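DNA processing protein DprA (Streptococcus pneumoniae, PDB 3UQZ) helps load the RecA recombinase onto single-stranded DNA during transformation, binding such DNA cooperatively and shielding it from nucleases. Local coordinates at residues A[4-9]-A[62-67]; A[9-14]-A[54-59]; A[22-27]-A[41-46]. One frame throughout, in Å; residues are numbered along the deposited sequence.

Interaction 1: residues A[4-9]-A[62-67]; sequences TNYEIY and AHLSKE
In the N-terminal helical domain of DprA, a sterile alpha motif (SAM) fold, the first helix, residues 5-13, meets helix 61-69 steeply: the two short segments run at 108° to each other, with their axes 10.7 Å apart at closest approach. At the start of helix 5-13, T4 is the N-cap, its OG1 accepting a weak, long bond from E7 N. Y6 in the first turn and Y9 one turn on reach across to helix 61-69, and L64 fits between them.

L64 is the side chain to follow. Its CB lies 3.6 Å from Y6 OH, and CG stays beside the same tyrosine, near OH and CE1. There the branch splits: CD2 continues along Y6, 3.4 Å from OH, while CD1 turns to Y9 and comes within 3.8 Å of CE2. Y6 CE1 also lies 3.7 Å from S65 CA. The hydroxyl of Y6 has its polar partner just ahead of the segment, in D61 OD1.

Y9 goes further, CG anti to the backbone N (chi1 -171°), and ends on E67, whose extended chain comes to meet it. E67 OE2 also takes a salt bridge from K13 NZ, so this oxygen has two partners. The ring and carboxylate planes stand 82° apart, and Y9 OH donates to the anti lone pair of E67 OE2 at 2.6 Å.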
loop_
_atom_site.group_PDB
_atom_site.type_symbol
_atom_site.label_atom_id
_atom_site.label_comp_id
_atom_site.label_asym_id
_atom_site.label_seq_id
_atom_site.Cartn_x
_atom_site.Cartn_y
_atom_site.Cartn_z
ATOM N N THR A 4 -1.220 17.635 45.280
ATOM C CA THR A 4 -2.094 16.454 45.195
ATOM C C THR A 4 -2.803 16.494 43.830
ATOM O O THR A 4 -2.587 17.452 43.074
ATOM C CB THR A 4 -3.123 16.471 46.357
ATOM O OG1 THR A 4 -3.892 17.668 46.303
ATOM C CG2 THR A 4 -2.486 16.341 47.718
ATOM N N ASN A 5 -3.660 15.486 43.513
ATOM C CA ASN A 5 -4.407 15.484 42.247
ATOM C C ASN A 5 -5.354 16.680 42.167
ATOM O O ASN A 5 -5.481 17.283 41.094
ATOM C CB ASN A 5 -5.159 14.176 42.014
ATOM C CG ASN A 5 -4.287 12.975 41.731
ATOM O OD1 ASN A 5 -3.045 13.062 41.653
ATOM N ND2 ASN A 5 -4.934 11.809 41.607
ATOM N N TYR A 6 -5.970 17.061 43.315
ATOM C CA TYR A 6 -6.844 18.242 43.398
ATOM C C TYR A 6 -6.053 19.518 43.080
ATOM O O TYR A 6 -6.580 20.415 42.413
ATOM C CB TYR A 6 -7.522 18.356 44.786
ATOM C CG TYR A 6 -8.225 19.681 44.991
ATOM C CD1 TYR A 6 -9.444 19.948 44.376
ATOM C CD2 TYR A 6 -7.629 20.704 45.726
ATOM C CE1 TYR A 6 -10.057 21.193 44.495
ATOM C CE2 TYR A 6 -8.233 21.954 45.849
ATOM C CZ TYR A 6 -9.453 22.189 45.246
ATOM O OH TYR A 6 -10.058 23.412 45.393
ATOM N N GLU A 7 -4.800 19.598 43.573
ATOM C CA GLU A 7 -3.941 20.757 43.343
ATOM C C GLU A 7 -3.537 20.861 41.890
ATOM O O GLU A 7 -3.539 21.972 41.351
ATOM C CB GLU A 7 -2.737 20.776 44.288
ATOM C CG GLU A 7 -3.105 21.010 45.745
ATOM C CD GLU A 7 -3.617 22.391 46.106
ATOM O OE1 GLU A 7 -3.410 23.342 45.317
ATOM O OE2 GLU A 7 -4.220 22.518 47.196
ATOM N N ILE A 8 -3.283 19.704 41.229
ATOM C CA ILE A 8 -2.974 19.640 39.797
ATOM C C ILE A 8 -4.142 20.285 39.021
ATOM O O ILE A 8 -3.910 21.188 38.213
ATOM C CB ILE A 8 -2.664 18.184 39.335
ATOM C CG1 ILE A 8 -1.288 17.704 39.880
ATOM C CG2 ILE A 8 -2.707 18.085 37.824
ATOM C CD1 ILE A 8 -1.015 16.181 39.814
ATOM N N TYR A 9 -5.390 19.880 39.339
ATOM C CA TYR A 9 -6.607 20.445 38.751
ATOM C C TYR A 9 -6.701 21.940 39.042
ATOM O O TYR A 9 -6.978 22.714 38.120
ATOM C CB TYR A 9 -7.861 19.711 39.262
ATOM C CG TYR A 9 -9.136 20.091 38.538
ATOM C CD1 TYR A 9 -9.226 20.005 37.151
ATOM C CD2 TYR A 9 -10.264 20.512 39.242
ATOM C CE1 TYR A 9 -10.397 20.356 36.479
ATOM C CE2 TYR A 9 -11.443 20.857 38.579
ATOM C CZ TYR A 9 -11.502 20.776 37.198
ATOM O OH TYR A 9 -12.655 21.112 36.534
ATOM N N ALA A 62 -14.127 25.283 48.004
ATOM C CA ALA A 62 -15.338 24.516 48.282
ATOM C C ALA A 62 -16.093 24.176 46.986
ATOM O O ALA A 62 -16.495 23.023 46.802
ATOM C CB ALA A 62 -16.237 25.286 49.237
ATOM N N HIS A 63 -16.258 25.172 46.086
ATOM C CA HIS A 63 -16.920 25.021 44.791
ATOM C C HIS A 63 -16.108 24.109 43.853
ATOM O O HIS A 63 -16.695 23.252 43.187
ATOM C CB HIS A 63 -17.165 26.400 44.149
ATOM C CG HIS A 63 -17.747 26.335 42.769
ATOM N ND1 HIS A 63 -16.942 26.428 41.639
ATOM C CD2 HIS A 63 -19.032 26.162 42.377
ATOM C CE1 HIS A 63 -17.763 26.322 40.603
ATOM N NE2 HIS A 63 -19.030 26.157 40.997
ATOM N N LEU A 64 -14.763 24.299 43.811
ATOM C CA LEU A 64 -13.848 23.527 42.974
ATOM C C LEU A 64 -13.710 22.082 43.428
ATOM O O LEU A 64 -13.582 21.200 42.577
ATOM C CB LEU A 64 -12.473 24.201 42.850
ATOM C CG LEU A 64 -11.538 23.642 41.762
ATOM C CD1 LEU A 64 -11.929 24.126 40.393
ATOM C CD2 LEU A 64 -10.107 24.006 42.025
ATOM N N SER A 65 -13.737 21.831 44.751
ATOM C CA SER A 65 -13.633 20.474 45.291
ATOM C C SER A 65 -14.850 19.626 44.908
ATOM O O SER A 65 -14.713 18.427 44.665
ATOM C CB SER A 65 -13.432 20.496 46.800
ATOM O OG SER A 65 -13.019 19.224 47.269
ATOM N N LYS A 66 -16.028 20.260 44.811
ATOM C CA LYS A 66 -17.269 19.605 44.406
ATOM C C LYS A 66 -17.159 19.204 42.917
ATOM O O LYS A 66 -17.491 18.073 42.564
ATOM C CB LYS A 66 -18.463 20.544 44.653
ATOM C CG LYS A 66 -19.816 19.857 44.602
ATOM C CD LYS A 66 -20.913 20.890 44.690
ATOM C CE LYS A 66 -22.163 20.440 43.974
ATOM N NZ LYS A 66 -23.210 21.496 43.972
ATOM N N GLU A 67 -16.664 20.135 42.073
ATOM C CA GLU A 67 -16.443 19.994 40.633
ATOM C C GLU A 67 -15.427 18.858 40.343
ATOM O O GLU A 67 -15.731 17.942 39.565
ATOM C CB GLU A 67 -15.931 21.333 40.085
ATOM C CG GLU A 67 -16.081 21.517 38.592
ATOM C CD GLU A 67 -15.486 22.813 38.085
ATOM O OE1 GLU A 67 -15.918 23.893 38.551
ATOM O OE2 GLU A 67 -14.582 22.749 37.222
#

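Interaction 2: residues A[9-14]-A[54-59]; sequences YKLKKS and ERYFQI
Two helices of the SAM domain, 5-13 and 49-58, come together here by their C-terminal ends, the short segments making an angle of 120°. K10 carries the contact. Its CG is anti to the backbone N (chi1 -162°), and the chain runs out fully extended across the ring of Y56 at about a right angle to that side chain. CE sits over one face, 3.8 Å from the centroid of the Y56 ring, as a CH-pi contact. NZ lies farther off-centre, 3.9 Å from the same Y56 centroid, in a cation-pi contact. The ammonium also has a salt bridge to D61, and Y56 OH is bonded to E7, so both polar ends are fixed from outside the pair. I59 slides past K10 in the opposite direction, with its CG2 3.7 Å from K10 CE.

S14 fills the closest approach of the two backbones. Its OG turns back and donates to K10 O at 2.7 Å, coming from above the carbonyl plane, while I59 CD1 and Y56 CA lie beside S14 OG. On the exposed side R55, bent at chi3, lays one guanidinium face over S14 O. Its NH2 gives K13 O only a weak bond, 3.1 Å long and bent to 120°.

Around the pair, L64 of helix 61-69 packs on K10, K13 and I59, L11 reaches I21 of helix 18-28 and I40 of helix 37-43, and L37 of helix 37-43 touches Y56; F96 of strand 94-99 meets the Y9 ring edge-to-face.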
loop_
_atom_site.group_PDB
_atom_site.type_symbol
_atom_site.label_atom_id
_atom_site.label_comp_id
_atom_site.label_asym_id
_atom_site.label_seq_id
_atom_site.Cartn_x
_atom_site.Cartn_y
_atom_site.Cartn_z
ATOM N N TYR A 9 -5.390 19.880 39.339
ATOM C CA TYR A 9 -6.607 20.445 38.751
ATOM C C TYR A 9 -6.701 21.940 39.042
ATOM O O TYR A 9 -6.978 22.714 38.120
ATOM C CB TYR A 9 -7.861 19.711 39.262
ATOM C CG TYR A 9 -9.136 20.091 38.538
ATOM C CD1 TYR A 9 -9.226 20.005 37.151
ATOM C CD2 TYR A 9 -10.264 20.512 39.242
ATOM C CE1 TYR A 9 -10.397 20.356 36.479
ATOM C CE2 TYR A 9 -11.443 20.857 38.579
ATOM C CZ TYR A 9 -11.502 20.776 37.198
ATOM O OH TYR A 9 -12.655 21.112 36.534
ATOM N N LYS A 10 -6.428 22.348 40.313
ATOM C CA LYS A 10 -6.434 23.751 40.740
ATOM C C LYS A 10 -5.402 24.599 39.957
ATOM O O LYS A 10 -5.697 25.753 39.639
ATOM C CB LYS A 10 -6.251 23.869 42.259
ATOM C CG LYS A 10 -6.676 25.216 42.827
ATOM C CD LYS A 10 -6.564 25.249 44.337
ATOM C CE LYS A 10 -6.786 26.640 44.877
ATOM N NZ LYS A 10 -6.526 26.702 46.330
ATOM N N LEU A 11 -4.228 24.012 39.604
ATOM C CA LEU A 11 -3.188 24.686 38.803
ATOM C C LEU A 11 -3.652 24.907 37.358
ATOM O O LEU A 11 -3.382 25.958 36.786
ATOM C CB LEU A 11 -1.845 23.923 38.836
ATOM C CG LEU A 11 -1.104 23.843 40.182
ATOM C CD1 LEU A 11 0.101 22.955 40.076
ATOM C CD2 LEU A 11 -0.658 25.204 40.657
ATOM N N LYS A 12 -4.374 23.926 36.782
ATOM C CA LYS A 12 -4.959 24.009 35.438
ATOM C C LYS A 12 -6.009 25.133 35.425
ATOM O O LYS A 12 -6.037 25.936 34.495
ATOM C CB LYS A 12 -5.610 22.670 35.034
ATOM C CG LYS A 12 -4.711 21.792 34.174
ATOM C CD LYS A 12 -5.354 20.489 33.734
ATOM C CE LYS A 12 -4.671 19.973 32.490
ATOM N NZ LYS A 12 -4.903 18.529 32.294
ATOM N N LYS A 13 -6.822 25.224 36.497
ATOM C CA LYS A 13 -7.853 26.247 36.690
ATOM C C LYS A 13 -7.285 27.650 36.951
ATOM O O LYS A 13 -7.994 28.638 36.760
ATOM C CB LYS A 13 -8.811 25.833 37.819
ATOM C CG LYS A 13 -9.764 24.725 37.409
ATOM C CD LYS A 13 -11.060 25.295 36.854
ATOM C CE LYS A 13 -11.773 24.300 35.991
ATOM N NZ LYS A 13 -13.014 24.878 35.421
ATOM N N SER A 14 -6.014 27.736 37.380
ATOM C CA SER A 14 -5.341 29.002 37.662
ATOM C C SER A 14 -4.662 29.551 36.408
ATOM O O SER A 14 -4.152 30.672 36.429
ATOM C CB SER A 14 -4.331 28.829 38.790
ATOM O OG SER A 14 -4.935 28.286 39.953
ATOM N N GLU A 54 -2.467 35.224 41.648
ATOM C CA GLU A 54 -3.700 35.981 41.878
ATOM C C GLU A 54 -4.869 35.044 41.644
ATOM O O GLU A 54 -5.621 34.792 42.579
ATOM C CB GLU A 54 -3.777 37.199 40.935
ATOM C CG GLU A 54 -4.940 38.141 41.210
ATOM C CD GLU A 54 -5.122 39.250 40.191
ATOM O OE1 GLU A 54 -5.452 38.943 39.022
ATOM O OE2 GLU A 54 -4.952 40.433 40.569
ATOM N N ARG A 55 -4.962 34.465 40.426
ATOM C CA ARG A 55 -6.002 33.512 40.005
ATOM C C ARG A 55 -6.125 32.319 40.948
ATOM O O ARG A 55 -7.248 31.946 41.298
ATOM C CB ARG A 55 -5.769 33.050 38.561
ATOM C CG ARG A 55 -6.093 34.119 37.523
ATOM C CD ARG A 55 -6.032 33.583 36.111
ATOM N NE ARG A 55 -6.980 32.488 35.896
ATOM C CZ ARG A 55 -7.121 31.831 34.750
ATOM N NH1 ARG A 55 -6.385 32.161 33.694
ATOM N NH2 ARG A 55 -7.998 30.842 34.646
ATOM N N TYR A 56 -4.978 31.767 41.409
ATOM C CA TYR A 56 -4.945 30.652 42.358
ATOM C C TYR A 56 -5.665 31.030 43.669
ATOM O O TYR A 56 -6.498 30.265 44.161
ATOM C CB TYR A 56 -3.494 30.204 42.630
ATOM C CG TYR A 56 -3.385 29.014 43.562
ATOM C CD1 TYR A 56 -3.246 27.720 43.062
ATOM C CD2 TYR A 56 -3.420 29.180 44.946
ATOM C CE1 TYR A 56 -3.147 26.622 43.915
ATOM C CE2 TYR A 56 -3.330 28.088 45.808
ATOM C CZ TYR A 56 -3.196 26.812 45.288
ATOM O OH TYR A 56 -3.122 25.742 46.142
ATOM N N PHE A 57 -5.347 32.219 44.216
ATOM C CA PHE A 57 -5.943 32.731 45.452
ATOM C C PHE A 57 -7.428 33.046 45.344
ATOM O O PHE A 57 -8.145 32.879 46.337
ATOM C CB PHE A 57 -5.155 33.931 45.997
ATOM C CG PHE A 57 -3.782 33.567 46.507
ATOM C CD1 PHE A 57 -3.616 32.597 47.491
ATOM C CD2 PHE A 57 -2.654 34.210 46.027
ATOM C CE1 PHE A 57 -2.344 32.250 47.945
ATOM C CE2 PHE A 57 -1.382 33.847 46.473
ATOM C CZ PHE A 57 -1.240 32.905 47.458
ATOM N N GLN A 58 -7.898 33.463 44.145
ATOM C CA GLN A 58 -9.309 33.786 43.909
ATOM C C GLN A 58 -10.213 32.553 43.821
ATOM O O GLN A 58 -11.436 32.688 43.910
ATOM C CB GLN A 58 -9.474 34.704 42.690
ATOM C CG GLN A 58 -8.949 36.120 42.947
ATOM C CD GLN A 58 -8.678 36.911 41.696
ATOM O OE1 GLN A 58 -8.727 36.407 40.565
ATOM N NE2 GLN A 58 -8.368 38.187 41.877
ATOM N N ILE A 59 -9.619 31.354 43.671
ATOM C CA ILE A 59 -10.360 30.095 43.561
ATOM C C ILE A 59 -11.096 29.728 44.849
ATOM O O ILE A 59 -10.480 29.649 45.913
ATOM C CB ILE A 59 -9.460 28.938 43.005
ATOM C CG1 ILE A 59 -9.222 29.109 41.485
ATOM C CG2 ILE A 59 -10.049 27.552 43.311
ATOM C CD1 ILE A 59 -8.048 28.373 40.932
#

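Interaction 3: residues A[22-27]-A[41-46]; sequences LKVLEY and ADISGC
S44 OG has three bonds. It donates to A41 O at 2.8 Å from well above the carbonyl plane, makes a weak bond with I40 O, and accepts a weak one from C46 N. Its first torsion, chi1 71°, sets the hydroxyl between the backbone N and the carbonyl carbon, turned back over the last turn of helix 37-43. No hydrogen bond joins this end of the SAM-domain helix to residues 22-27; the contact itself is apolar packing.

I43 carries the contact. Its CD1 stands over one face of the Y27 ring, toward the rim, 3.8 Å from the centroid, a CH-pi contact in which the two side chains cross at about a right angle. The other branch, CG2, points into the helix backbone and lies 3.7 Å from K23 O. V24 CG2 meets the S44 backbone and CB, 3.8 Å from the latter. K23 runs along the surface with its CD 3.9 Å from S44 O. Beyond S44 the chain leaves the helix at G45, which has positive phi (74°).

Behind the contact, A41 packs on P49, F52 and M53 of helix 49-58, while V24 touches I3 and L25 lies against V93, just before strand 94-99.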
loop_
_atom_site.group_PDB
_atom_site.type_symbol
_atom_site.label_atom_id
_atom_site.label_comp_id
_atom_site.label_asym_id
_atom_site.label_seq_id
_atom_site.Cartn_x
_atom_site.Cartn_y
_atom_site.Cartn_z
ATOM N N LEU A 22 3.744 19.827 33.973
ATOM C CA LEU A 22 4.732 18.774 33.770
ATOM C C LEU A 22 6.117 19.205 34.258
ATOM O O LEU A 22 6.761 18.417 34.942
ATOM C CB LEU A 22 4.780 18.324 32.301
ATOM C CG LEU A 22 4.093 16.990 31.995
ATOM C CD1 LEU A 22 3.819 16.851 30.513
ATOM C CD2 LEU A 22 4.913 15.801 32.527
ATOM N N LYS A 23 6.551 20.461 33.960
ATOM C CA LYS A 23 7.828 21.029 34.435
ATOM C C LYS A 23 7.843 21.082 35.966
ATOM O O LYS A 23 8.835 20.674 36.573
ATOM C CB LYS A 23 8.063 22.450 33.883
ATOM C CG LYS A 23 8.532 22.494 32.444
ATOM C CD LYS A 23 8.846 23.917 32.019
ATOM C CE LYS A 23 9.060 24.007 30.529
ATOM N NZ LYS A 23 7.781 24.093 29.767
ATOM N N VAL A 24 6.723 21.558 36.582
ATOM C CA VAL A 24 6.568 21.682 38.032
ATOM C C VAL A 24 6.711 20.312 38.689
ATOM O O VAL A 24 7.493 20.170 39.630
ATOM C CB VAL A 24 5.242 22.396 38.417
ATOM C CG1 VAL A 24 4.979 22.345 39.922
ATOM C CG2 VAL A 24 5.216 23.839 37.918
ATOM N N LEU A 25 5.985 19.300 38.171
ATOM C CA LEU A 25 6.014 17.942 38.724
ATOM C C LEU A 25 7.353 17.244 38.589
ATOM O O LEU A 25 7.719 16.458 39.465
ATOM C CB LEU A 25 4.862 17.073 38.198
ATOM C CG LEU A 25 3.440 17.549 38.530
ATOM C CD1 LEU A 25 2.423 16.731 37.791
ATOM C CD2 LEU A 25 3.153 17.519 40.033
ATOM N N GLU A 26 8.091 17.553 37.511
ATOM C CA GLU A 26 9.423 17.007 37.251
ATOM C C GLU A 26 10.414 17.494 38.314
ATOM O O GLU A 26 11.176 16.689 38.849
ATOM C CB GLU A 26 9.897 17.397 35.845
ATOM C CG GLU A 26 9.197 16.640 34.729
ATOM C CD GLU A 26 9.841 16.740 33.358
ATOM O OE1 GLU A 26 10.755 17.577 33.170
ATOM O OE2 GLU A 26 9.439 15.949 32.475
ATOM N N TYR A 27 10.368 18.800 38.644
ATOM C CA TYR A 27 11.199 19.427 39.668
ATOM C C TYR A 27 10.768 18.949 41.065
ATOM O O TYR A 27 11.624 18.652 41.900
ATOM C CB TYR A 27 11.110 20.967 39.564
ATOM C CG TYR A 27 11.947 21.728 40.577
ATOM C CD1 TYR A 27 13.190 22.254 40.230
ATOM C CD2 TYR A 27 11.481 21.955 41.867
ATOM C CE1 TYR A 27 13.957 22.968 41.154
ATOM C CE2 TYR A 27 12.244 22.652 42.803
ATOM C CZ TYR A 27 13.481 23.162 42.443
ATOM O OH TYR A 27 14.224 23.858 43.375
ATOM N N ALA A 41 5.103 28.919 40.565
ATOM C CA ALA A 41 4.963 30.015 39.596
ATOM C C ALA A 41 6.234 30.212 38.776
ATOM O O ALA A 41 6.167 30.476 37.572
ATOM C CB ALA A 41 4.614 31.306 40.317
ATOM N N ASP A 42 7.387 30.067 39.440
ATOM C CA ASP A 42 8.715 30.235 38.866
ATOM C C ASP A 42 9.066 29.066 37.924
ATOM O O ASP A 42 9.242 29.294 36.724
ATOM C CB ASP A 42 9.722 30.403 40.026
ATOM C CG ASP A 42 11.125 30.844 39.689
ATOM O OD1 ASP A 42 11.287 31.634 38.733
ATOM O OD2 ASP A 42 12.059 30.464 40.437
ATOM N N ILE A 43 9.106 27.818 38.465
ATOM C CA ILE A 43 9.425 26.560 37.759
ATOM C C ILE A 43 8.576 26.356 36.483
ATOM O O ILE A 43 9.120 25.972 35.441
ATOM C CB ILE A 43 9.368 25.344 38.730
ATOM C CG1 ILE A 43 10.360 25.519 39.897
ATOM C CG2 ILE A 43 9.629 24.028 38.000
ATOM C CD1 ILE A 43 9.884 24.941 41.225
ATOM N N SER A 44 7.262 26.658 36.564
ATOM C CA SER A 44 6.312 26.543 35.454
ATOM C C SER A 44 6.749 27.279 34.183
ATOM O O SER A 44 6.451 26.819 33.081
ATOM C CB SER A 44 4.935 27.043 35.875
ATOM O OG SER A 44 4.924 28.450 36.038
ATOM N N GLY A 45 7.425 28.414 34.355
ATOM C CA GLY A 45 7.890 29.245 33.253
ATOM C C GLY A 45 6.780 30.028 32.580
ATOM O O GLY A 45 6.900 30.374 31.400
ATOM N N CYS A 46 5.688 30.316 33.323
ATOM C CA CYS A 46 4.567 31.088 32.791
ATOM C C CYS A 46 4.963 32.556 32.639
ATOM O O CYS A 46 5.810 33.047 33.397
ATOM C CB CYS A 46 3.312 30.919 33.645
ATOM S SG CYS A 46 3.469 31.548 35.330
#

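All three contacts belong to the helical SAM domain, and interaction 3 is nested along the chain inside interaction 2, which is nested in turn inside interaction 1. Interactions 1 and 2 share helix 5-13, whose Y9 reaches across in interaction 1 alone of the two; their side chains touch and exchange polar partners. Both are partly buried and mix tyrosine rings with charged groups, a hydroxyl-carboxylate bond in the first and a lysine laid over a ring in the second. Interaction 3 uses two other helices and meets interaction 1 through I8 against L25; it does not touch interaction 2. Its inner side, V24 and S44, is buried, while K23 and Y27 are exposed, and no hydrogen bond crosses between its segments.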